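Local coordinates for putative Type I topoisomerase (PDB 3M4A), which probably relaxes supercoiled DNA without ATP as a type IB topoisomerase, breaking one strand, letting the DNA pass and rejoining it, at residues A[148-151]-A[152-156]; A[223-226]-A[227-231]. One frame throughout, in Å; residues are numbered along the deposited sequence.

Interaction 1: A[148-151]-A[152-156]; sequences KTYG and LSTLR
Gly151 and Thr154 close a single beta turn in the loop that joins helix 141-147 to strand 160-163 of the topoisomerase catalytic core. Leu152 and Ser153 are its two corner residues, in 3-10 conformation.

Two hydrogen bonds hold the turn. Thr154 N donates to Gly151 O at 3.1 Å. It comes from above the carbonyl plane and not along a lone pair. The return bond uses a side chain: Gly151 N donates to Thr154 OG1 at 2.9 Å, nearly straight at 170°. With chi1 at 56°, OG1 sits between the backbone N and the carbonyl carbon, and this turns it back to the glycine N-H. Thr154 is buried; besides the glycine N-H, its OG1 has a water 2.7 Å away, which gives a weak bond to Thr149 O. At the corner, Ser153 OG is hydrogen-bonded to Val138 O.

The apolar contacts are fewer. Tyr150 CB meets Leu155 CD2 at 4.1 Å. The same leucine branch packs on the carbonyl oxygen of Gly151. Leu152 points away from Tyr150 and packs on Met127, Leu130 and Leu131 of helix 120-134.

The aromatic contact is made by Tyr150, which is only partly buried. Its CD2 rests 3.2 Å from Thr154 O. The far end of the ring reaches Arg156, whose chain is extended from CG to NE. Beyond this, Arg156 makes a cation-pi contact with Trp202, and His159 meets the tyrosine ring. With an alanine in place of Tyr150, CB could still meet Leu155, but Thr154 O and the Arg156 chain would probably lose the ring beside them, and the arginine would be freer to shift. The ring and guanidinium planes stand 83° apart, with Tyr150 CE2 at the guanidinium edge, in its plane, and Tyr150 OH 3.5 Å from Arg156 NE.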
ATOM      1  N   LYS A 148      -7.131 -23.411  -2.956  1.00 15.09           N
ATOM      2  CA  LYS A 148      -8.537 -23.049  -2.766  1.00 15.15           C
ATOM      3  C   LYS A 148      -8.665 -21.985  -1.670  1.00 14.28           C
ATOM      4  O   LYS A 148      -9.570 -22.026  -0.830  1.00 13.92           O
ATOM      5  CB  LYS A 148      -9.389 -24.292  -2.451  1.00 16.48           C
ATOM      6  CG  LYS A 148      -9.092 -25.488  -3.348  1.00 18.20           C
ATOM      7  CD  LYS A 148      -9.288 -25.153  -4.812  1.00 20.27           C
ATOM      8  CE  LYS A 148      -9.292 -26.401  -5.699  1.00 22.18           C
ATOM      9  NZ  LYS A 148      -8.012 -27.152  -5.627  1.00 25.17           N
ATOM     10  N   THR A 149      -7.710 -21.061  -1.670  1.00 13.38           N
ATOM     11  CA  THR A 149      -7.767 -19.869  -0.824  1.00 12.36           C
ATOM     12  C   THR A 149      -7.522 -18.648  -1.712  1.00 11.61           C
ATOM     13  O   THR A 149      -7.026 -18.772  -2.843  1.00 10.62           O
ATOM     14  CB  THR A 149      -6.748 -19.922   0.315  1.00 12.33           C
ATOM     15  OG1 THR A 149      -5.434 -19.997  -0.232  1.00 12.43           O
ATOM     16  CG2 THR A 149      -6.999 -21.138   1.231  1.00 12.64           C
ATOM     17  N   TYR A 150      -7.883 -17.470  -1.204  1.00 10.20           N
ATOM     18  CA  TYR A 150      -8.006 -16.281  -2.035  1.00  9.94           C
ATOM     19  C   TYR A 150      -7.218 -15.086  -1.527  1.00  9.05           C
ATOM     20  O   TYR A 150      -6.874 -15.016  -0.350  1.00  9.05           O
ATOM     21  CB  TYR A 150      -9.474 -15.903  -2.164  1.00 10.90           C
ATOM     22  CG  TYR A 150     -10.328 -17.031  -2.668  1.00 11.39           C
ATOM     23  CD1 TYR A 150     -11.029 -17.845  -1.787  1.00 11.04           C
ATOM     24  CD2 TYR A 150     -10.400 -17.304  -4.022  1.00 11.13           C
ATOM     25  CE1 TYR A 150     -11.804 -18.890  -2.251  1.00 11.80           C
ATOM     26  CE2 TYR A 150     -11.177 -18.339  -4.499  1.00 12.79           C
ATOM     27  CZ  TYR A 150     -11.868 -19.132  -3.617  1.00 13.48           C
ATOM     28  OH  TYR A 150     -12.655 -20.159  -4.115  1.00 15.88           O
ATOM     29  N   GLY A 151      -6.899 -14.195  -2.465  1.00  8.12           N
ATOM     30  CA  GLY A 151      -6.288 -12.909  -2.199  1.00  7.76           C
ATOM     31  C   GLY A 151      -7.011 -11.909  -3.070  1.00  6.84           C
ATOM     32  O   GLY A 151      -7.950 -12.262  -3.756  1.00  6.00           O
ATOM     33  N   LEU A 152      -6.574 -10.665  -3.082  1.00  6.82           N
ATOM     34  CA  LEU A 152      -7.342  -9.631  -3.776  1.00  6.97           C
ATOM     35  C   LEU A 152      -7.622  -9.972  -5.248  1.00  7.04           C
ATOM     36  O   LEU A 152      -8.762  -9.853  -5.710  1.00  7.37           O
ATOM     37  CB  LEU A 152      -6.625  -8.290  -3.661  1.00  6.24           C
ATOM     38  CG  LEU A 152      -7.401  -7.106  -4.234  1.00  6.63           C
ATOM     39  CD1 LEU A 152      -8.654  -6.813  -3.406  1.00  9.32           C
ATOM     40  CD2 LEU A 152      -6.472  -5.877  -4.317  1.00  8.20           C
ATOM     41  N   SER A 153      -6.594 -10.402  -5.979  1.00  6.99           N
ATOM     42  CA  SER A 153      -6.711 -10.597  -7.433  1.00  7.59           C
ATOM     43  C   SER A 153      -7.495 -11.852  -7.812  1.00  7.89           C
ATOM     44  O   SER A 153      -7.869 -12.017  -8.971  1.00  8.81           O
ATOM     45  CB  SER A 153      -5.346 -10.586  -8.113  1.00  7.69           C
ATOM     46  OG  SER A 153      -4.578 -11.731  -7.806  1.00  8.02           O
ATOM     47  N   THR A 154      -7.748 -12.719  -6.834  1.00  8.14           N
ATOM     48  CA  THR A 154      -8.484 -13.957  -7.041  1.00  8.25           C
ATOM     49  C   THR A 154      -9.853 -13.963  -6.335  1.00  8.07           C
ATOM     50  O   THR A 154     -10.514 -14.992  -6.265  1.00  8.68           O
ATOM     51  CB  THR A 154      -7.601 -15.166  -6.626  1.00  8.51           C
ATOM     52  OG1 THR A 154      -7.160 -15.021  -5.274  1.00  8.09           O
ATOM     53  CG2 THR A 154      -6.375 -15.216  -7.529  1.00  8.36           C
ATOM     54  N   LEU A 155     -10.314 -12.795  -5.872  1.00  8.30           N
ATOM     55  CA  LEU A 155     -11.614 -12.723  -5.237  1.00  8.00           C
ATOM     56  C   LEU A 155     -12.719 -12.980  -6.246  1.00  8.33           C
ATOM     57  O   LEU A 155     -12.614 -12.627  -7.419  1.00  7.90           O
ATOM     58  CB  LEU A 155     -11.898 -11.368  -4.570  1.00  7.72           C
ATOM     59  CG  LEU A 155     -11.104 -10.986  -3.331  1.00  7.98           C
ATOM     60  CD1 LEU A 155     -11.674  -9.693  -2.750  1.00  8.05           C
ATOM     61  CD2 LEU A 155     -11.131 -12.103  -2.296  1.00  6.32           C
ATOM     62  N   ARG A 156     -13.759 -13.624  -5.740  1.00  9.36           N
ATOM     63  CA  ARG A 156     -14.968 -13.867  -6.464  1.00 10.24           C
ATOM     64  C   ARG A 156     -16.023 -12.865  -6.015  1.00  9.82           C
ATOM     65  O   ARG A 156     -15.940 -12.286  -4.923  1.00  8.45           O
ATOM     66  CB  ARG A 156     -15.439 -15.304  -6.201  1.00 11.32           C
ATOM     67  CG  ARG A 156     -14.501 -16.350  -6.784  1.00 13.53           C
ATOM     68  CD  ARG A 156     -14.833 -17.735  -6.275  1.00 16.44           C
ATOM     69  NE  ARG A 156     -14.073 -18.747  -7.006  1.00 20.21           N
ATOM     70  CZ  ARG A 156     -14.454 -19.318  -8.150  1.00 22.97           C
ATOM     71  NH1 ARG A 156     -15.610 -19.011  -8.732  1.00 24.31           N
ATOM     72  NH2 ARG A 156     -13.657 -20.214  -8.721  1.00 25.27           N
TER
HETATM   73  O   HOH W   1      -5.046 -16.342  -4.259  1.00 19.20           O

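Interaction 2: A[223-226]-A[227-231]; sequences NAYL and REVIG
The Tyr225 ring carries Val229 on one face. Val229 CG1 makes a CH-pi contact there, 4.3 Å from the ring centroid and 18° off the ring normal. It sits toward the rim, close to CZ. Tyr225 OH is hydrogen-bonded to Asp112. The second flat group, the guanidinium of Arg227, lies over the backbone of its own helix. Ala224 CA stands 3.3 Å above one face, again toward the rim, and Ala224 CB is 3.5 Å from Arg227 NH2. A bend at chi3 (-57°) folds the arginine chain back to this place.

Leu226 packs on the residues three and four further along: its CB is 4.2 Å from Ile230 CG1, and its CD2 touches Val229 CG2. The i to i+4 backbone bonds run from Asn223 O with Arg227 N to Leu226 O with Ile230 N, the last at 2.8 Å. Gly231 N adds a weak bond to Leu226 O. Glu228 takes no part in the apolar row; its carboxylate forms a salt bridge with Arg121.

Tyr225, Leu226, Val229 and Ile230 form the buried side, against helices 91-113, 120-134 and 235-254. Arg227 is exposed. This is the pattern of an amphipathic alpha helix, here the C-terminal part of helix 219-230 in the helical part of the type IB topoisomerase catalytic core.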
ATOM      1  N   ASN A 223       0.609  -6.334 -10.562  1.00 10.81           N
ATOM      2  CA  ASN A 223       1.976  -6.126 -10.097  1.00 11.49           C
ATOM      3  C   ASN A 223       2.784  -5.206 -11.021  1.00 11.13           C
ATOM      4  O   ASN A 223       3.613  -4.451 -10.544  1.00 10.87           O
ATOM      5  CB  ASN A 223       2.696  -7.464  -9.860  1.00 12.14           C
ATOM      6  CG  ASN A 223       2.209  -8.177  -8.589  1.00 14.09           C
ATOM      7  OD1 ASN A 223       1.840  -7.536  -7.602  1.00 16.86           O
ATOM      8  ND2 ASN A 223       2.219  -9.501  -8.612  1.00 17.50           N
ATOM      9  N   ALA A 224       2.523  -5.250 -12.329  1.00 11.09           N
ATOM     10  CA  ALA A 224       3.153  -4.314 -13.279  1.00 11.35           C
ATOM     11  C   ALA A 224       2.717  -2.867 -13.065  1.00 11.31           C
ATOM     12  O   ALA A 224       3.522  -1.938 -13.164  1.00 12.37           O
ATOM     13  CB  ALA A 224       2.870  -4.745 -14.726  1.00 11.54           C
ATOM     14  N   TYR A 225       1.431  -2.682 -12.770  1.00 10.70           N
ATOM     15  CA  TYR A 225       0.876  -1.374 -12.445  1.00 10.38           C
ATOM     16  C   TYR A 225       1.547  -0.820 -11.191  1.00  9.74           C
ATOM     17  O   TYR A 225       1.956   0.346 -11.162  1.00  9.15           O
ATOM     18  CB  TYR A 225      -0.639  -1.497 -12.263  1.00 10.23           C
ATOM     19  CG  TYR A 225      -1.365  -0.207 -11.920  1.00 10.06           C
ATOM     20  CD1 TYR A 225      -1.673   0.713 -12.905  1.00  9.37           C
ATOM     21  CD2 TYR A 225      -1.723   0.090 -10.608  1.00  9.79           C
ATOM     22  CE1 TYR A 225      -2.331   1.891 -12.614  1.00 10.62           C
ATOM     23  CE2 TYR A 225      -2.383   1.262 -10.294  1.00 10.36           C
ATOM     24  CZ  TYR A 225      -2.696   2.161 -11.304  1.00  9.74           C
ATOM     25  OH  TYR A 225      -3.341   3.348 -11.040  1.00 10.16           O
ATOM     26  N   LEU A 226       1.656  -1.659 -10.162  1.00  9.69           N
ATOM     27  CA  LEU A 226       2.336  -1.275  -8.919  1.00 10.63           C
ATOM     28  C   LEU A 226       3.805  -0.908  -9.166  1.00 11.00           C
ATOM     29  O   LEU A 226       4.295   0.088  -8.643  1.00 10.28           O
ATOM     30  CB  LEU A 226       2.238  -2.377  -7.863  1.00 10.16           C
ATOM     31  CG  LEU A 226       0.841  -2.666  -7.309  1.00 10.72           C
ATOM     32  CD1 LEU A 226       0.859  -3.812  -6.318  1.00 11.07           C
ATOM     33  CD2 LEU A 226       0.263  -1.394  -6.680  1.00 10.61           C
ATOM     34  N   ARG A 227       4.506  -1.677  -9.998  1.00 12.12           N
ATOM     35  CA  ARG A 227       5.876  -1.299 -10.346  1.00 13.19           C
ATOM     36  C   ARG A 227       5.938   0.126 -10.888  1.00 12.71           C
ATOM     37  O   ARG A 227       6.811   0.901 -10.497  1.00 12.23           O
ATOM     38  CB  ARG A 227       6.490  -2.280 -11.349  1.00 13.43           C
ATOM     39  CG  ARG A 227       6.880  -3.611 -10.735  1.00 16.41           C
ATOM     40  CD  ARG A 227       7.923  -4.362 -11.571  1.00 17.84           C
ATOM     41  NE  ARG A 227       7.487  -4.590 -12.947  1.00 20.96           N
ATOM     42  CZ  ARG A 227       6.595  -5.508 -13.332  1.00 22.41           C
ATOM     43  NH1 ARG A 227       6.011  -6.307 -12.449  1.00 22.90           N
ATOM     44  NH2 ARG A 227       6.282  -5.626 -14.619  1.00 23.33           N
ATOM     45  N   GLU A 228       4.989   0.480 -11.754  1.00 12.51           N
ATOM     46  CA  GLU A 228       4.906   1.832 -12.284  1.00 12.86           C
ATOM     47  C   GLU A 228       4.661   2.873 -11.201  1.00 12.64           C
ATOM     48  O   GLU A 228       5.368   3.877 -11.160  1.00 13.63           O
ATOM     49  CB  GLU A 228       3.813   1.967 -13.347  1.00 12.59           C
ATOM     50  CG  GLU A 228       3.687   3.402 -13.856  1.00 13.17           C
ATOM     51  CD  GLU A 228       2.506   3.633 -14.762  1.00 13.83           C
ATOM     52  OE1 GLU A 228       1.999   2.655 -15.329  1.00 16.26           O
ATOM     53  OE2 GLU A 228       2.075   4.804 -14.899  1.00 16.80           O
ATOM     54  N   VAL A 229       3.674   2.639 -10.333  1.00 12.50           N
ATOM     55  CA  VAL A 229       3.210   3.701  -9.433  1.00 12.35           C
ATOM     56  C   VAL A 229       3.933   3.759  -8.089  1.00 12.47           C
ATOM     57  O   VAL A 229       3.912   4.806  -7.449  1.00 12.55           O
ATOM     58  CB  VAL A 229       1.675   3.678  -9.211  1.00 12.66           C
ATOM     59  CG1 VAL A 229       0.938   3.872 -10.553  1.00 12.54           C
ATOM     60  CG2 VAL A 229       1.231   2.394  -8.527  1.00 11.75           C
ATOM     61  N   ILE A 230       4.555   2.658  -7.659  1.00 12.14           N
ATOM     62  CA  ILE A 230       5.331   2.652  -6.408  1.00 12.35           C
ATOM     63  C   ILE A 230       6.722   1.987  -6.438  1.00 11.92           C
ATOM     64  O   ILE A 230       7.447   2.062  -5.450  1.00 11.67           O
ATOM     65  CB  ILE A 230       4.534   2.024  -5.214  1.00 12.29           C
ATOM     66  CG1 ILE A 230       4.116   0.580  -5.506  1.00 12.72           C
ATOM     67  CG2 ILE A 230       3.349   2.893  -4.876  1.00 12.99           C
ATOM     68  CD1 ILE A 230       3.725  -0.237  -4.271  1.00 13.58           C
ATOM     69  N   GLY A 231       7.098   1.332  -7.534  1.00 11.62           N
ATOM     70  CA  GLY A 231       8.419   0.667  -7.589  1.00 11.77           C
ATOM     71  C   GLY A 231       9.538   1.620  -7.191  1.00 11.52           C
ATOM     72  O   GLY A 231       9.503   2.779  -7.563  1.00 12.01           O
TER

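Overall arrangement
Both contacts are local and lie in the same topoisomerase catalytic core, with centres 20 Å apart and nearest atoms about 7 Å apart, so the two do not meet. Interaction 1 is a mostly buried contact in a loop, although it lies farther from the centre of the chain. Interaction 2 lies nearer that centre but is only partly buried, because one side of its helix faces out. Helix 120-134 is common ground: Leu152 packs on it from the loop, Tyr225 and Leu226 from helix 219-230. The chemistry differs. In 148-156 a side-chain hydroxyl and a water help to fix an irregular backbone. In 223-231 the backbone bonds repeat, and side chains pack along the helix.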